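Long-range contact in putative peptide ABC-transport system periplasmic peptide-binding protein (PDB 4OEV), which binds nickel(II), probably delivering it as the extracytoplasmic component of an ABC-type importer of Campylobacter jejuni: residues F333-L347 with Y374-S386. Residues are numbered along the deposited sequence; the frame is centred on the assembly and turned at random.
Sequences FEIWAMSNDPLRVSL and YSKVDSFLIGWGS. With OXL (oxalate ion), chain D.
The oxalate pocket of this family 5 solute-binding protein is built on one side by Arg-344, at the start of helix 342-357, and by strand 379-384, which joins the end of strand 329-338 through a single parallel bridge, Trp-336 with Phe-380. Trp-336 N donates to Ser-379 O, and Leu-381 N to Trp-336 O (2.9 Å). Before the bridge, two side chains also bind the Glu-334 backbone: Asp-378 OD2 accepts from Glu-334 N (2.7 Å) through its anti lone pair, and Ser-379 OG, set between its backbone N and carbonyl carbon (chi1 66°), donates to Glu-334 O. Val-377 CG1 lies 3.5 Å from the centroid of the Trp-336 five-membered ring, a CH-pi contact over one face. In the plane of that indole, NE1 donates to Glu-334 OE2, which also takes a water held by Asp-378 N. Beyond the bridge Leu-381 points at the helix, with CD1 3.8 Å from Leu-347 CD1, and its CB and CG meet Arg-344 CB. The chain of Arg-344, extended from CG to NE, brings its guanidinium edge-on to Leu-381 O, with NE salt-bridged to Asp-341 OD2; Asp-341 also N-caps the helix through OD1 to Leu-343 N. Arg-344 NH2 donates to both Leu-381 O (2.9 Å, in the carbonyl plane) and oxalate O1; with the NE and NH1 bonds this fixes the guanidinium's rotation, and Met-338 SD sits over its centre, 3.6 Å above the plane. Phe-380 CZ lies over the centre of the Tyr-374 ring. His-26, His-480 and His-481 form the protein part of the nickel site next to the oxalate. Trp-384 covers oxalate O4 with one ring face, Gly-383 N gives O1 a weak bond, and Arg-344 NH1 donates to O3 at 2.8 Å.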
loop_
_atom_site.group_PDB
_atom_site.type_symbol
_atom_site.label_atom_id
_atom_site.label_comp_id
_atom_site.label_asym_id
_atom_site.label_seq_id
_atom_site.Cartn_x
_atom_site.Cartn_y
_atom_site.Cartn_z
ATOM N N PHE A 333 7.026 25.588 -8.887
ATOM C CA PHE A 333 5.987 24.870 -8.157
ATOM C C PHE A 333 6.568 24.281 -6.870
ATOM O O PHE A 333 7.790 24.300 -6.671
ATOM C CB PHE A 333 5.355 23.769 -9.033
ATOM C CG PHE A 333 6.343 22.766 -9.552
ATOM C CD1 PHE A 333 6.626 21.634 -8.819
ATOM C CD2 PHE A 333 7.011 22.968 -10.760
ATOM C CE1 PHE A 333 7.559 20.707 -9.285
ATOM C CE2 PHE A 333 7.950 22.054 -11.243
ATOM C CZ PHE A 333 8.234 20.914 -10.493
ATOM N N GLU A 334 5.712 23.795 -5.974
ATOM C CA GLU A 334 6.235 23.251 -4.719
ATOM C C GLU A 334 6.359 21.750 -4.767
ATOM O O GLU A 334 5.570 21.081 -5.435
ATOM C CB GLU A 334 5.357 23.647 -3.552
ATOM C CG GLU A 334 5.302 25.130 -3.351
ATOM C CD GLU A 334 4.284 25.536 -2.324
ATOM O OE1 GLU A 334 4.411 26.678 -1.846
ATOM O OE2 GLU A 334 3.352 24.721 -2.023
ATOM N N ILE A 335 7.366 21.220 -4.076
ATOM C CA ILE A 335 7.510 19.768 -3.929
ATOM C C ILE A 335 7.352 19.428 -2.449
ATOM O O ILE A 335 8.167 19.866 -1.637
ATOM C CB ILE A 335 8.888 19.288 -4.425
ATOM C CG1 ILE A 335 9.112 19.678 -5.889
ATOM C CG2 ILE A 335 9.034 17.806 -4.243
ATOM C CD1 ILE A 335 10.614 19.647 -6.280
ATOM N N TRP A 336 6.317 18.671 -2.084
ATOM C CA TRP A 336 6.059 18.389 -0.681
ATOM C C TRP A 336 6.534 16.984 -0.280
ATOM O O TRP A 336 6.360 16.022 -1.040
ATOM C CB TRP A 336 4.561 18.538 -0.384
ATOM C CG TRP A 336 4.099 19.991 -0.310
ATOM C CD1 TRP A 336 4.125 20.932 -1.323
ATOM C CD2 TRP A 336 3.541 20.650 0.828
ATOM N NE1 TRP A 336 3.626 22.135 -0.868
ATOM C CE2 TRP A 336 3.260 21.988 0.446
ATOM C CE3 TRP A 336 3.267 20.246 2.144
ATOM C CZ2 TRP A 336 2.704 22.912 1.326
ATOM C CZ3 TRP A 336 2.720 21.180 3.028
ATOM C CH2 TRP A 336 2.441 22.491 2.605
ATOM N N ALA A 337 7.143 16.862 0.903
ATOM C CA ALA A 337 7.616 15.556 1.378
ATOM C C ALA A 337 7.208 15.374 2.815
ATOM O O ALA A 337 7.162 16.345 3.581
ATOM C CB ALA A 337 9.184 15.416 1.251
ATOM N N MET A 338 6.911 14.120 3.179
ATOM C CA MET A 338 6.731 13.763 4.579
ATOM C C MET A 338 8.024 14.009 5.359
ATOM O O MET A 338 9.008 13.321 5.098
ATOM C CB MET A 338 6.346 12.286 4.697
ATOM C CG MET A 338 5.050 11.889 3.967
ATOM S SD MET A 338 4.892 10.130 4.159
ATOM C CE MET A 338 3.309 9.762 3.363
ATOM N N SER A 339 8.026 14.956 6.303
ATOM C CA SER A 339 9.259 15.356 6.995
ATOM C C SER A 339 9.784 14.288 7.944
ATOM O O SER A 339 10.958 14.325 8.309
ATOM C CB SER A 339 9.061 16.683 7.738
ATOM O OG SER A 339 8.035 16.582 8.703
ATOM N N ASN A 340 8.915 13.355 8.349
ATOM C CA ASN A 340 9.306 12.240 9.219
ATOM C C ASN A 340 9.936 11.097 8.424
ATOM O O ASN A 340 10.363 10.077 8.997
ATOM C CB ASN A 340 8.091 11.716 9.978
ATOM C CG ASN A 340 6.940 11.365 9.025
ATOM O OD1 ASN A 340 6.411 12.228 8.347
ATOM N ND2 ASN A 340 6.578 10.105 8.964
ATOM N N ASP A 341 9.953 11.228 7.098
ATOM C CA ASP A 341 10.578 10.193 6.246
ATOM C C ASP A 341 11.848 10.737 5.556
ATOM O O ASP A 341 11.745 11.501 4.571
ATOM C CB ASP A 341 9.587 9.696 5.213
ATOM C CG ASP A 341 10.095 8.473 4.435
ATOM O OD1 ASP A 341 11.333 8.300 4.323
ATOM O OD2 ASP A 341 9.227 7.689 3.948
ATOM N N PRO A 342 13.031 10.302 6.041
ATOM C CA PRO A 342 14.272 10.916 5.576
ATOM C C PRO A 342 14.507 10.611 4.117
ATOM O O PRO A 342 15.118 11.455 3.448
ATOM C CB PRO A 342 15.361 10.292 6.452
ATOM C CG PRO A 342 14.800 8.905 6.862
ATOM C CD PRO A 342 13.277 9.186 6.993
ATOM N N LEU A 343 13.992 9.480 3.632
ATOM C CA LEU A 343 14.174 9.095 2.239
ATOM C C LEU A 343 13.443 10.068 1.322
ATOM O O LEU A 343 13.996 10.554 0.313
ATOM C CB LEU A 343 13.706 7.669 2.020
ATOM C CG LEU A 343 13.807 7.210 0.567
ATOM C CD1 LEU A 343 15.228 7.442 0.073
ATOM C CD2 LEU A 343 13.491 5.745 0.496
ATOM N N ARG A 344 12.224 10.409 1.710
ATOM C CA ARG A 344 11.411 11.308 0.890
ATOM C C ARG A 344 11.938 12.729 0.944
ATOM O O ARG A 344 11.948 13.423 -0.087
ATOM C CB ARG A 344 9.940 11.254 1.332
ATOM C CG ARG A 344 9.410 9.844 1.436
ATOM C CD ARG A 344 7.894 9.848 1.401
ATOM N NE ARG A 344 7.243 8.601 1.834
ATOM C CZ ARG A 344 6.055 8.172 1.377
ATOM N NH1 ARG A 344 5.493 7.056 1.853
ATOM N NH2 ARG A 344 5.432 8.838 0.407
ATOM N N VAL A 345 12.384 13.183 2.119
ATOM C CA VAL A 345 13.018 14.492 2.226
ATOM C C VAL A 345 14.242 14.574 1.314
ATOM O O VAL A 345 14.420 15.582 0.590
ATOM C CB VAL A 345 13.470 14.818 3.672
ATOM C CG1 VAL A 345 14.352 16.083 3.685
ATOM C CG2 VAL A 345 12.246 14.927 4.599
ATOM N N SER A 346 15.083 13.534 1.346
ATOM C CA SER A 346 16.280 13.507 0.501
ATOM C C SER A 346 15.897 13.542 -0.965
ATOM O O SER A 346 16.479 14.264 -1.757
ATOM C CB SER A 346 17.132 12.274 0.784
ATOM O OG SER A 346 17.817 12.427 2.022
ATOM N N LEU A 347 14.911 12.734 -1.331
ATOM C CA LEU A 347 14.434 12.738 -2.699
ATOM C C LEU A 347 13.863 14.073 -3.184
ATOM O O LEU A 347 14.115 14.446 -4.330
ATOM C CB LEU A 347 13.362 11.637 -2.868
ATOM C CG LEU A 347 13.936 10.222 -2.894
ATOM C CD1 LEU A 347 12.732 9.233 -2.855
ATOM C CD2 LEU A 347 14.855 9.982 -4.088
ATOM N N TYR A 374 -2.556 15.736 0.949
ATOM C CA TYR A 374 -1.638 15.379 -0.112
ATOM C C TYR A 374 -2.184 15.665 -1.516
ATOM O O TYR A 374 -1.416 15.694 -2.467
ATOM C CB TYR A 374 -1.252 13.905 -0.031
ATOM C CG TYR A 374 -0.690 13.435 1.309
ATOM C CD1 TYR A 374 -0.779 12.087 1.681
ATOM C CD2 TYR A 374 -0.097 14.328 2.200
ATOM C CE1 TYR A 374 -0.296 11.647 2.915
ATOM C CE2 TYR A 374 0.378 13.910 3.413
ATOM C CZ TYR A 374 0.295 12.555 3.773
ATOM O OH TYR A 374 0.793 12.132 5.011
ATOM N N SER A 375 -3.501 15.806 -1.648
ATOM C CA SER A 375 -4.123 16.015 -2.943
ATOM C C SER A 375 -4.247 17.518 -3.229
ATOM O O SER A 375 -4.814 17.891 -4.259
ATOM C CB SER A 375 -5.534 15.359 -3.016
ATOM O OG SER A 375 -6.460 16.104 -2.245
ATOM N N LYS A 376 -3.796 18.372 -2.307
ATOM C CA LYS A 376 -3.937 19.819 -2.497
ATOM C C LYS A 376 -2.581 20.543 -2.670
ATOM O O LYS A 376 -2.530 21.765 -2.537
ATOM C CB LYS A 376 -4.675 20.471 -1.332
ATOM C CG LYS A 376 -6.060 19.915 -1.047
ATOM C CD LYS A 376 -7.098 20.481 -1.979
ATOM C CE LYS A 376 -8.521 20.042 -1.553
ATOM N NZ LYS A 376 -9.048 20.780 -0.346
ATOM N N VAL A 377 -1.518 19.776 -2.955
ATOM C CA VAL A 377 -0.170 20.351 -3.162
ATOM C C VAL A 377 0.258 20.187 -4.604
ATOM O O VAL A 377 -0.233 19.301 -5.296
ATOM C CB VAL A 377 0.874 19.675 -2.236
ATOM C CG1 VAL A 377 0.501 19.929 -0.784
ATOM C CG2 VAL A 377 0.946 18.197 -2.514
ATOM N N ASP A 378 1.176 21.049 -5.092
ATOM C CA ASP A 378 1.551 20.998 -6.495
ATOM C C ASP A 378 2.141 19.678 -6.890
ATOM O O ASP A 378 1.938 19.190 -8.006
ATOM C CB ASP A 378 2.612 22.096 -6.877
ATOM C CG ASP A 378 2.157 23.540 -6.576
ATOM O OD1 ASP A 378 0.931 23.843 -6.670
ATOM O OD2 ASP A 378 3.044 24.390 -6.253
ATOM N N SER A 379 2.976 19.132 -6.006
ATOM C CA SER A 379 3.539 17.824 -6.229
ATOM C C SER A 379 3.933 17.233 -4.873
ATOM O O SER A 379 4.060 17.965 -3.860
ATOM C CB SER A 379 4.727 17.889 -7.191
ATOM O OG SER A 379 5.838 18.602 -6.650
ATOM N N PHE A 380 4.096 15.928 -4.847
ATOM C CA PHE A 380 4.185 15.192 -3.585
ATOM C C PHE A 380 5.072 13.967 -3.774
ATOM O O PHE A 380 4.922 13.261 -4.771
ATOM C CB PHE A 380 2.745 14.768 -3.123
ATOM C CG PHE A 380 2.714 14.020 -1.818
ATOM C CD1 PHE A 380 2.894 14.690 -0.616
ATOM C CD2 PHE A 380 2.482 12.642 -1.804
ATOM C CE1 PHE A 380 2.849 13.988 0.595
ATOM C CE2 PHE A 380 2.431 11.932 -0.586
ATOM C CZ PHE A 380 2.637 12.601 0.600
ATOM N N LEU A 381 6.009 13.729 -2.840
ATOM C CA LEU A 381 6.901 12.582 -2.915
ATOM C C LEU A 381 6.088 11.383 -2.394
ATOM O O LEU A 381 6.070 11.153 -1.195
ATOM C CB LEU A 381 8.168 12.797 -2.061
ATOM C CG LEU A 381 9.431 12.115 -2.619
ATOM C CD1 LEU A 381 9.222 10.632 -2.807
ATOM C CD2 LEU A 381 9.805 12.708 -3.959
ATOM N N ILE A 382 5.442 10.681 -3.315
ATOM C CA ILE A 382 4.375 9.680 -3.054
ATOM C C ILE A 382 4.929 8.252 -3.120
ATOM O O ILE A 382 6.061 8.054 -3.566
ATOM C CB ILE A 382 3.249 9.855 -4.119
ATOM C CG1 ILE A 382 1.901 9.209 -3.669
ATOM C CG2 ILE A 382 3.700 9.141 -5.451
ATOM C CD1 ILE A 382 0.728 9.704 -4.511
ATOM N N GLY A 383 4.160 7.227 -2.671
ATOM C CA GLY A 383 4.654 5.877 -2.798
ATOM C C GLY A 383 3.364 4.986 -2.861
ATOM O O GLY A 383 2.343 5.422 -2.334
ATOM N N TRP A 384 3.421 3.843 -3.549
ATOM C CA TRP A 384 2.309 2.832 -3.571
ATOM C C TRP A 384 2.931 1.512 -3.893
ATOM O O TRP A 384 4.097 1.462 -4.231
ATOM C CB TRP A 384 1.234 3.134 -4.649
ATOM C CG TRP A 384 0.506 4.404 -4.497
ATOM C CD1 TRP A 384 0.588 5.517 -5.322
ATOM C CD2 TRP A 384 -0.407 4.728 -3.473
ATOM N NE1 TRP A 384 -0.231 6.514 -4.833
ATOM C CE2 TRP A 384 -0.870 6.037 -3.715
ATOM C CE3 TRP A 384 -0.938 4.013 -2.389
ATOM C CZ2 TRP A 384 -1.810 6.655 -2.888
ATOM C CZ3 TRP A 384 -1.857 4.643 -1.565
ATOM C CH2 TRP A 384 -2.294 5.933 -1.834
ATOM N N GLY A 385 2.161 0.419 -3.827
ATOM C CA GLY A 385 2.693 -0.834 -4.324
ATOM C C GLY A 385 2.183 -2.033 -3.516
ATOM O O GLY A 385 2.113 -1.964 -2.286
ATOM N N SER A 386 1.812 -3.106 -4.196
ATOM C CA SER A 386 1.262 -4.305 -3.489
ATOM C C SER A 386 1.832 -5.507 -4.193
ATOM O O SER A 386 1.966 -5.524 -5.426
ATOM C CB SER A 386 -0.284 -4.295 -3.483
ATOM O OG SER A 386 -0.848 -5.481 -2.814
HETATM C C1 OXL D . 2.193 7.556 0.340
HETATM C C2 OXL D . 0.701 7.297 0.161
HETATM O O1 OXL D . 2.876 8.402 -0.380
HETATM O O2 OXL D . 0.026 8.249 -0.268
HETATM O O3 OXL D . 2.736 6.928 1.271
HETATM O O4 OXL D . 0.133 6.219 0.577
HETATM O O HOH W 1 1.298 23.565 -3.169
#